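Local structure of cellulose 1,4-beta-cellobiosidase (Thermobifida fusca, 4JJJ) at residues Q464-E470 against V490-S496. The protein probably hydrolyses cellulose to release cellobiose, as a family 48 cellobiohydrolase; this chain is its catalytic domain. The protein carries 1 engineered substitution. Residues are numbered along the deposited sequence; the frame is centred on the assembly and turned at random. Where two conformers were deposited one is given.
Sequences QVPSDLE and VQVVSYS. With ZN (zinc ion), chain B.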
loop_
_atom_site.group_PDB
_atom_site.type_symbol
_atom_site.label_atom_id
_atom_site.label_comp_id
_atom_site.label_asym_id
_atom_site.label_seq_id
_atom_site.Cartn_x
_atom_site.Cartn_y
_atom_site.Cartn_z
ATOM N N GLN A 464 22.917 10.995 -0.948
ATOM C CA GLN A 464 21.859 10.890 -1.961
ATOM C C GLN A 464 21.532 9.417 -2.193
ATOM O O GLN A 464 22.436 8.583 -2.281
ATOM C CB GLN A 464 22.353 11.472 -3.320
ATOM C CG GLN A 464 22.745 12.964 -3.314
ATOM C CD GLN A 464 21.522 13.755 -3.594
ATOM O OE1 GLN A 464 21.133 13.920 -4.762
ATOM N NE2 GLN A 464 20.771 14.018 -2.591
ATOM N N VAL A 465 20.244 9.116 -2.347
ATOM C CA VAL A 465 19.791 7.797 -2.721
ATOM C C VAL A 465 18.927 7.914 -3.970
ATOM O O VAL A 465 18.396 9.027 -4.274
ATOM C CB VAL A 465 18.952 7.146 -1.566
ATOM C CG1 VAL A 465 19.855 7.023 -0.310
ATOM C CG2 VAL A 465 17.718 7.963 -1.233
ATOM N N PRO A 466 18.749 6.817 -4.701
ATOM C CA PRO A 466 17.846 6.870 -5.876
ATOM C C PRO A 466 16.433 7.279 -5.557
ATOM O O PRO A 466 15.900 6.943 -4.529
ATOM C CB PRO A 466 17.962 5.473 -6.483
ATOM C CG PRO A 466 19.277 4.961 -5.918
ATOM C CD PRO A 466 19.387 5.525 -4.556
ATOM N N SER A 467 15.786 7.985 -6.479
ATOM C CA SER A 467 14.444 8.434 -6.355
ATOM C C SER A 467 13.577 7.987 -7.531
ATOM O O SER A 467 12.718 7.102 -7.388
ATOM C CB SER A 467 14.391 9.969 -6.162
ATOM O OG SER A 467 13.015 10.371 -6.206
ATOM N N ASP A 468 13.839 8.484 -8.731
ATOM C CA ASP A 468 12.995 8.160 -9.890
ATOM C C ASP A 468 13.713 7.230 -10.820
ATOM O O ASP A 468 14.915 7.429 -11.129
ATOM C CB ASP A 468 12.605 9.461 -10.629
ATOM C CG ASP A 468 11.507 9.284 -11.635
ATOM O OD1 ASP A 468 10.485 8.575 -11.379
ATOM O OD2 ASP A 468 11.645 9.975 -12.691
ATOM N N LEU A 469 12.981 6.237 -11.315
ATOM C CA LEU A 469 13.487 5.243 -12.201
ATOM C C LEU A 469 12.753 5.355 -13.562
ATOM O O LEU A 469 11.584 5.720 -13.605
ATOM C CB LEU A 469 13.224 3.865 -11.656
ATOM C CG LEU A 469 13.811 3.559 -10.277
ATOM C CD1 LEU A 469 13.484 2.194 -9.841
ATOM C CD2 LEU A 469 15.317 3.777 -10.226
ATOM N N GLU A 470 13.476 5.044 -14.650
ATOM C CA GLU A 470 12.923 4.973 -15.992
ATOM C C GLU A 470 13.173 3.583 -16.575
ATOM O O GLU A 470 14.355 3.119 -16.653
ATOM C CB GLU A 470 13.564 5.987 -16.936
ATOM C CG GLU A 470 12.917 6.010 -18.342
ATOM C CD GLU A 470 11.550 6.648 -18.480
ATOM O OE1 GLU A 470 11.119 7.310 -17.536
ATOM O OE2 GLU A 470 10.904 6.475 -19.533
ATOM N N VAL A 490 16.586 -0.623 -16.677
ATOM C CA VAL A 490 16.232 0.463 -15.836
ATOM C C VAL A 490 17.433 1.440 -15.731
ATOM O O VAL A 490 18.633 1.026 -15.602
ATOM C CB VAL A 490 15.820 -0.042 -14.417
ATOM C CG1 VAL A 490 16.979 -0.683 -13.657
ATOM C CG2 VAL A 490 15.361 1.114 -13.571
ATOM N N GLN A 491 17.098 2.737 -15.651
ATOM C CA GLN A 491 18.087 3.779 -15.359
ATOM C C GLN A 491 17.499 4.702 -14.244
ATOM O O GLN A 491 16.254 4.901 -14.159
ATOM C CB GLN A 491 18.580 4.525 -16.655
ATOM C CG GLN A 491 17.479 5.229 -17.339
ATOM C CD GLN A 491 17.950 5.962 -18.591
ATOM O OE1 GLN A 491 19.020 6.537 -18.607
ATOM N NE2 GLN A 491 17.006 6.105 -19.501
ATOM N N VAL A 492 18.403 5.138 -13.390
ATOM C CA VAL A 492 18.078 6.067 -12.314
ATOM C C VAL A 492 18.169 7.459 -12.940
ATOM O O VAL A 492 19.263 7.825 -13.442
ATOM C CB VAL A 492 19.027 5.925 -11.121
ATOM C CG1 VAL A 492 18.689 6.939 -10.026
ATOM C CG2 VAL A 492 18.952 4.469 -10.616
ATOM N N VAL A 493 17.086 8.216 -12.874
ATOM C CA VAL A 493 17.047 9.566 -13.443
ATOM C C VAL A 493 16.926 10.700 -12.429
ATOM O O VAL A 493 16.903 11.888 -12.816
ATOM C CB VAL A 493 15.952 9.676 -14.528
ATOM C CG1 VAL A 493 16.295 8.685 -15.672
ATOM C CG2 VAL A 493 14.596 9.421 -14.011
ATOM N N SER A 494 16.683 10.390 -11.144
ATOM C CA SER A 494 16.736 11.431 -10.090
ATOM C C SER A 494 17.111 10.771 -8.796
ATOM O O SER A 494 16.959 9.529 -8.655
ATOM C CB SER A 494 15.478 12.167 -9.951
ATOM O OG SER A 494 14.485 11.507 -9.281
ATOM N N TYR A 495 17.613 11.597 -7.911
ATOM C CA TYR A 495 18.093 11.244 -6.567
ATOM C C TYR A 495 17.428 12.132 -5.549
ATOM O O TYR A 495 16.876 13.151 -5.881
ATOM C CB TYR A 495 19.645 11.335 -6.475
ATOM C CG TYR A 495 20.320 10.434 -7.465
ATOM C CD1 TYR A 495 20.790 9.170 -7.106
ATOM C CD2 TYR A 495 20.493 10.833 -8.827
ATOM C CE1 TYR A 495 21.407 8.340 -8.034
ATOM C CE2 TYR A 495 21.103 9.977 -9.756
ATOM C CZ TYR A 495 21.565 8.727 -9.308
ATOM O OH TYR A 495 22.184 7.851 -10.179
ATOM N N SER A 496 17.420 11.703 -4.284
ATOM C CA SER A 496 16.806 12.464 -3.184
ATOM C C SER A 496 17.568 12.207 -1.884
ATOM O O SER A 496 18.495 11.422 -1.830
ATOM C CB SER A 496 15.367 12.027 -3.020
ATOM O OG SER A 496 15.343 10.908 -2.235
HETATM ZN ZN ZN B . 10.356 9.910 -14.227
HETATM O O HOH W 1 19.379 15.424 -6.107
HETATM O O HOH W 2 14.283 8.517 -2.814
HETATM O O HOH W 3 12.839 12.901 -8.004
HETATM O O HOH W 4 8.471 9.033 -13.074
HETATM O O HOH W 5 11.133 8.052 -14.538
HETATM O O HOH W 6 10.282 9.882 -13.672
HETATM O O HOH W 7 8.647 10.543 -13.373
HETATM O O HOH W 8 11.461 11.185 -15.752
#
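This contact is a two-stranded antiparallel sheet, a beta-hairpin with a long connection, between helices 435-450 and 499-516 of the (alpha/alpha)6 barrel. At one end, Val465 and Ser496 form a hydrogen-bonded pair: Val465 N to Ser496 O is 2.9 Å and Ser496 N to Val465 O is 2.8 Å. At the other, Glu470 N meets Gln491 O at 2.8 Å and Gln491 N meets Glu470 O at 2.9 Å. A classic beta bulge interrupts the ladder, with Val493 and Ser494 both opposite Asp468. Val493 N gives a good bond to Asp468 O (2.9 Å), whereas Ser494 N reaches that oxygen only weakly. Ser494 O accepts from Ser467 N at 2.9 Å and from Asp468 N at 3.3 Å. Leu469 and Val492 pack on one face, CD2 of Leu469 lying 3.7 Å from CG2 of Val492. Asp468 lies on the other face, and its OD2 binds a zinc ion at 2.0 Å. Water 5, a zinc ligand, also donates to Leu469 O and Glu470 OE1. The Ser467 side chain comes within about 4 Å of a bound glucose unit, so the hairpin borders the glycan-binding region. Ser496 OG accepts from the backbone N of Asp498, a glycan-pocket residue. Strand 465-473 also bonds through its backbone to Phe415 and Asn413. Val490 and Val492 rest on Trp447 of helix 435-450, while Val465 packs against Val501, Thr502 and Leu505 of helix 499-516.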